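Local structure of putative secreted cellulose-binding protein (Streptomyces coelicolor, 4OY6) at residues 88-100 against 150-164. The protein is a copper-dependent lytic polysaccharide monooxygenase of family AA10 that oxidatively cleaves cellulose chains. Sequence-based numbering, arbitrary orientation.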
loop_
_atom_site.group_PDB
_atom_site.type_symbol
_atom_site.label_atom_id
_atom_site.label_comp_id
_atom_site.label_asym_id
_atom_site.label_seq_id
_atom_site.Cartn_x
_atom_site.Cartn_y
_atom_site.Cartn_z
ATOM N N PRO A 88 -11.557 0.787 9.904
ATOM C CA PRO A 88 -10.525 1.511 10.644
ATOM C C PRO A 88 -9.155 0.811 10.618
ATOM O O PRO A 88 -8.666 0.309 11.633
ATOM C CB PRO A 88 -11.118 1.571 12.054
ATOM C CG PRO A 88 -11.874 0.286 12.167
ATOM C CD PRO A 88 -12.533 0.136 10.817
ATOM N N TRP A 89 -8.544 0.786 9.436
ATOM C CA TRP A 89 -7.206 0.238 9.264
ATOM C C TRP A 89 -6.259 0.985 10.195
ATOM O O TRP A 89 -6.334 2.203 10.348
ATOM C CB TRP A 89 -6.746 0.406 7.819
ATOM C CG TRP A 89 -7.461 -0.511 6.868
ATOM C CD1 TRP A 89 -8.586 -0.253 6.159
ATOM C CD2 TRP A 89 -7.047 -1.825 6.507
ATOM N NE1 TRP A 89 -8.930 -1.332 5.401
ATOM C CE2 TRP A 89 -8.008 -2.330 5.606
ATOM C CE3 TRP A 89 -5.983 -2.629 6.879
ATOM C CZ2 TRP A 89 -7.908 -3.602 5.072
ATOM C CZ3 TRP A 89 -5.916 -3.904 6.368
ATOM C CH2 TRP A 89 -6.862 -4.372 5.485
ATOM N N GLN A 90 -5.327 0.267 10.801
ATOM C CA GLN A 90 -4.353 0.906 11.686
ATOM C C GLN A 90 -3.439 1.852 10.920
ATOM O O GLN A 90 -2.855 1.446 9.913
ATOM C CB GLN A 90 -3.531 -0.186 12.367
ATOM C CG GLN A 90 -2.406 0.292 13.239
ATOM C CD GLN A 90 -2.895 1.044 14.422
ATOM O OE1 GLN A 90 -3.746 0.579 15.169
ATOM N NE2 GLN A 90 -2.388 2.232 14.594
ATOM N N THR A 91 -3.309 3.084 11.386
ATOM C CA THR A 91 -2.431 4.054 10.733
ATOM C C THR A 91 -1.042 4.075 11.369
ATOM O O THR A 91 -0.828 3.607 12.493
ATOM C CB THR A 91 -3.051 5.453 10.793
ATOM O OG1 THR A 91 -3.335 5.812 12.149
ATOM C CG2 THR A 91 -4.309 5.538 9.983
ATOM N N THR A 92 -0.098 4.622 10.609
ATOM C CA THR A 92 1.207 5.048 11.081
ATOM C C THR A 92 1.204 6.576 11.123
ATOM O O THR A 92 0.803 7.212 10.148
ATOM C CB THR A 92 2.313 4.584 10.083
ATOM O OG1 THR A 92 2.294 3.156 9.979
ATOM C CG2 THR A 92 3.687 5.018 10.539
ATOM N N ASP A 93 1.669 7.169 12.216
ATOM C CA ASP A 93 1.811 8.623 12.260
ATOM C C ASP A 93 2.925 9.048 11.313
ATOM O O ASP A 93 3.998 8.453 11.325
ATOM C CB ASP A 93 2.156 9.103 13.672
ATOM C CG ASP A 93 0.964 9.181 14.593
ATOM O OD1 ASP A 93 -0.127 8.721 14.255
ATOM O OD2 ASP A 93 1.116 9.743 15.698
ATOM N N VAL A 94 2.661 10.085 10.533
ATOM C CA VAL A 94 3.676 10.705 9.694
ATOM C C VAL A 94 3.623 12.209 9.884
ATOM O O VAL A 94 2.588 12.768 10.258
ATOM C CB VAL A 94 3.478 10.369 8.191
ATOM C CG1 VAL A 94 3.615 8.879 7.930
ATOM C CG2 VAL A 94 2.136 10.882 7.665
ATOM N N THR A 95 4.760 12.840 9.626
ATOM C CA THR A 95 4.849 14.280 9.536
ATOM C C THR A 95 4.529 14.699 8.102
ATOM O O THR A 95 4.416 13.863 7.195
ATOM C CB THR A 95 6.255 14.766 9.985
ATOM O OG1 THR A 95 7.286 13.977 9.344
ATOM C CG2 THR A 95 6.375 14.597 11.488
ATOM N N ASP A 96 4.368 16.003 7.880
ATOM C CA ASP A 96 3.965 16.490 6.557
ATOM C C ASP A 96 4.963 16.072 5.468
ATOM O O ASP A 96 4.551 15.777 4.326
ATOM C CB ASP A 96 3.839 18.007 6.542
ATOM C CG ASP A 96 2.633 18.562 7.268
ATOM O OD1 ASP A 96 1.815 17.818 7.809
ATOM O OD2 ASP A 96 2.557 19.823 7.271
ATOM N N ASP A 97 6.241 16.091 5.822
ATOM C CA ASP A 97 7.303 15.546 4.997
ATOM C C ASP A 97 7.645 14.180 5.577
ATOM O O ASP A 97 7.951 14.066 6.770
ATOM C CB ASP A 97 8.567 16.418 5.021
ATOM C CG ASP A 97 8.328 17.831 4.563
ATOM O OD1 ASP A 97 7.435 18.069 3.745
ATOM O OD2 ASP A 97 9.088 18.692 5.022
ATOM N N PHE A 98 7.603 13.147 4.755
ATOM C CA PHE A 98 7.861 11.795 5.228
ATOM C C PHE A 98 8.497 11.008 4.097
ATOM O O PHE A 98 8.381 11.345 2.914
ATOM C CB PHE A 98 6.574 11.117 5.736
ATOM C CG PHE A 98 5.516 10.937 4.692
ATOM C CD1 PHE A 98 4.640 11.967 4.384
ATOM C CD2 PHE A 98 5.371 9.733 4.007
ATOM C CE1 PHE A 98 3.656 11.810 3.400
ATOM C CE2 PHE A 98 4.383 9.578 3.055
ATOM C CZ PHE A 98 3.540 10.619 2.739
ATOM N N THR A 99 9.219 9.970 4.481
ATOM C CA THR A 99 9.890 9.107 3.516
ATOM C C THR A 99 9.109 7.833 3.308
ATOM O O THR A 99 8.776 7.146 4.261
ATOM C CB THR A 99 11.303 8.764 4.000
ATOM O OG1 THR A 99 12.049 9.970 4.167
ATOM C CG2 THR A 99 12.036 7.870 3.018
ATOM N N VAL A 100 8.809 7.522 2.064
ATOM C CA VAL A 100 8.272 6.221 1.701
ATOM C C VAL A 100 9.455 5.305 1.445
ATOM O O VAL A 100 10.282 5.572 0.547
ATOM C CB VAL A 100 7.348 6.313 0.474
ATOM C CG1 VAL A 100 6.925 4.926 0.031
ATOM C CG2 VAL A 100 6.146 7.189 0.797
ATOM N N GLU A 150 14.108 4.816 -1.186
ATOM C CA GLU A 150 13.484 5.856 -0.394
ATOM C C GLU A 150 12.980 6.989 -1.285
ATOM O O GLU A 150 13.723 7.480 -2.166
ATOM C CB GLU A 150 14.467 6.423 0.637
ATOM C CG GLU A 150 14.842 5.424 1.706
ATOM C CD GLU A 150 15.594 6.010 2.879
ATOM O OE1 GLU A 150 15.886 7.216 2.901
ATOM O OE2 GLU A 150 15.885 5.238 3.807
ATOM N N ILE A 151 11.725 7.363 -1.082
ATOM C CA ILE A 151 11.105 8.468 -1.794
ATOM C C ILE A 151 10.782 9.558 -0.772
ATOM O O ILE A 151 9.925 9.358 0.084
ATOM C CB ILE A 151 9.799 8.090 -2.507
ATOM C CG1 ILE A 151 9.985 6.880 -3.421
ATOM C CG2 ILE A 151 9.281 9.286 -3.293
ATOM C CD1 ILE A 151 8.917 5.851 -3.295
ATOM N N PRO A 152 11.482 10.698 -0.842
ATOM C CA PRO A 152 11.207 11.793 0.104
ATOM C C PRO A 152 9.997 12.561 -0.362
ATOM O O PRO A 152 10.052 13.264 -1.365
ATOM C CB PRO A 152 12.467 12.636 0.049
ATOM C CG PRO A 152 13.020 12.385 -1.321
ATOM C CD PRO A 152 12.578 11.024 -1.767
ATOM N N VAL A 153 8.883 12.392 0.333
ATOM C CA VAL A 153 7.607 13.024 0.002
ATOM C C VAL A 153 7.428 14.283 0.832
ATOM O O VAL A 153 7.759 14.303 2.020
ATOM C CB VAL A 153 6.421 12.026 0.237
ATOM C CG1 VAL A 153 5.062 12.684 -0.029
ATOM C CG2 VAL A 153 6.572 10.810 -0.663
ATOM N N SER A 154 6.870 15.315 0.224
ATOM C CA SER A 154 6.544 16.542 0.933
ATOM C C SER A 154 5.111 16.905 0.642
ATOM O O SER A 154 4.712 17.072 -0.523
ATOM C CB SER A 154 7.445 17.686 0.475
ATOM O OG SER A 154 7.123 18.899 1.134
ATOM N N THR A 155 4.330 17.087 1.710
ATOM C CA THR A 155 2.947 17.529 1.609
ATOM C C THR A 155 2.730 18.700 2.555
ATOM O O THR A 155 3.510 18.898 3.485
ATOM C CB THR A 155 1.929 16.413 1.966
ATOM O OG1 THR A 155 1.954 16.167 3.376
ATOM C CG2 THR A 155 2.222 15.129 1.178
ATOM N N SER A 156 1.667 19.451 2.303
ATOM C CA SER A 156 1.193 20.471 3.228
ATOM C C SER A 156 -0.321 20.523 3.158
ATOM O O SER A 156 -0.897 20.281 2.111
ATOM C CB SER A 156 1.789 21.846 2.895
ATOM O OG SER A 156 3.200 21.856 2.950
ATOM N N GLY A 157 -0.958 20.845 4.278
ATOM C CA GLY A 157 -2.406 20.964 4.326
ATOM C C GLY A 157 -3.175 19.670 4.457
ATOM O O GLY A 157 -4.403 19.671 4.352
ATOM N N LEU A 158 -2.476 18.569 4.698
ATOM C CA LEU A 158 -3.147 17.285 4.957
ATOM C C LEU A 158 -3.170 17.039 6.453
ATOM O O LEU A 158 -2.153 17.185 7.111
ATOM C CB LEU A 158 -2.430 16.150 4.245
ATOM C CG LEU A 158 -2.236 16.361 2.745
ATOM C CD1 LEU A 158 -1.538 15.162 2.124
ATOM C CD2 LEU A 158 -3.553 16.630 2.023
ATOM N N THR A 159 -4.311 16.626 6.975
ATOM C CA THR A 159 -4.499 16.371 8.403
ATOM C C THR A 159 -5.226 15.063 8.606
ATOM O O THR A 159 -5.977 14.617 7.731
ATOM C CB THR A 159 -5.280 17.517 9.063
ATOM O OG1 THR A 159 -6.570 17.614 8.466
ATOM C CG2 THR A 159 -4.519 18.863 8.909
ATOM N N GLY A 160 -5.019 14.461 9.772
ATOM C CA GLY A 160 -5.773 13.285 10.115
ATOM C C GLY A 160 -5.502 12.089 9.224
ATOM O O GLY A 160 -4.411 11.920 8.655
ATOM N N ARG A 161 -6.502 11.219 9.154
ATOM C CA ARG A 161 -6.399 9.914 8.515
ATOM C C ARG A 161 -6.422 10.020 6.986
ATOM O O ARG A 161 -7.354 10.565 6.395
ATOM C CB ARG A 161 -7.554 9.035 8.980
ATOM C CG ARG A 161 -7.610 7.685 8.272
ATOM C CD ARG A 161 -8.802 6.849 8.675
ATOM N NE ARG A 161 -8.637 6.155 9.939
ATOM C CZ ARG A 161 -8.050 4.979 10.065
ATOM N NH1 ARG A 161 -7.533 4.358 9.015
ATOM N NH2 ARG A 161 -8.008 4.410 11.272
ATOM N N HIS A 162 -5.406 9.416 6.373
ATOM C CA HIS A 162 -5.300 9.309 4.915
ATOM C C HIS A 162 -4.798 7.933 4.507
ATOM O O HIS A 162 -4.375 7.141 5.347
ATOM C CB HIS A 162 -4.342 10.380 4.332
ATOM C CG HIS A 162 -4.860 11.780 4.450
ATOM N ND1 HIS A 162 -5.331 12.487 3.368
ATOM C CD2 HIS A 162 -5.025 12.577 5.525
ATOM C CE1 HIS A 162 -5.774 13.663 3.786
ATOM N NE2 HIS A 162 -5.598 13.738 5.093
ATOM N N VAL A 163 -4.845 7.670 3.212
ATOM C CA VAL A 163 -4.128 6.539 2.621
ATOM C C VAL A 163 -3.120 7.102 1.639
ATOM O O VAL A 163 -3.461 7.968 0.811
ATOM C CB VAL A 163 -5.069 5.545 1.894
ATOM C CG1 VAL A 163 -4.316 4.284 1.492
ATOM C CG2 VAL A 163 -6.267 5.189 2.741
ATOM N N VAL A 164 -1.888 6.611 1.742
ATOM C CA VAL A 164 -0.840 6.842 0.761
ATOM C C VAL A 164 -0.899 5.664 -0.216
ATOM O O VAL A 164 -1.002 4.514 0.199
ATOM C CB VAL A 164 0.543 6.940 1.406
ATOM C CG1 VAL A 164 1.629 7.083 0.362
ATOM C CG2 VAL A 164 0.604 8.064 2.415
HETATM O O HOH W 1 0.224 21.228 6.826
HETATM O O HOH W 2 -0.567 18.481 8.824
HETATM O O HOH W 3 5.796 20.085 4.191
#
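D96 and T155 meet where two antiparallel strands, 97-100 and 150-154, run out into loops. The carbonyl oxygen of D96 accepts twice: T155 OG1 lies 2.8 Å from D96 O, in the carbonyl plane on a lone pair, while T155 N reaches it from above that plane. T155 OG1 can do so because it sits between its own backbone N and carbonyl carbon (chi1 72°). Water serves the D96 carboxylate: one donates to OD2 and accepts from G157 N, another donates to both OD1 and L158 O. S154 OG donates to D97 OD1 (2.8 Å), approaching above the carboxylate plane, and a third water donates to D97 OD1 and T155 O. The strands exchange paired backbone hydrogen bonds between F98 and V153 and between V100 and I151, I151 N to V100 O having an N-H...O angle of 165°. On the sheet face carrying F98 and V153, V153 CB stands over the F98 ring, 4.2 Å from its centroid; V164 CG2, from the other sheet of the β-sandwich, comes within 3.9 Å of F98 CZ and so links the two sheets. R161 bends at chi3 (-80°) to bring NH1 and NH2 end-on to W89 O, at 2.8 and 2.9 Å, with T91 CG2 over one guanidinium face. D96 O, W89 O and both carboxylates are thus satisfied by side chains, water and one backbone N-H, tying the segments together at the sandwich end away from the copper.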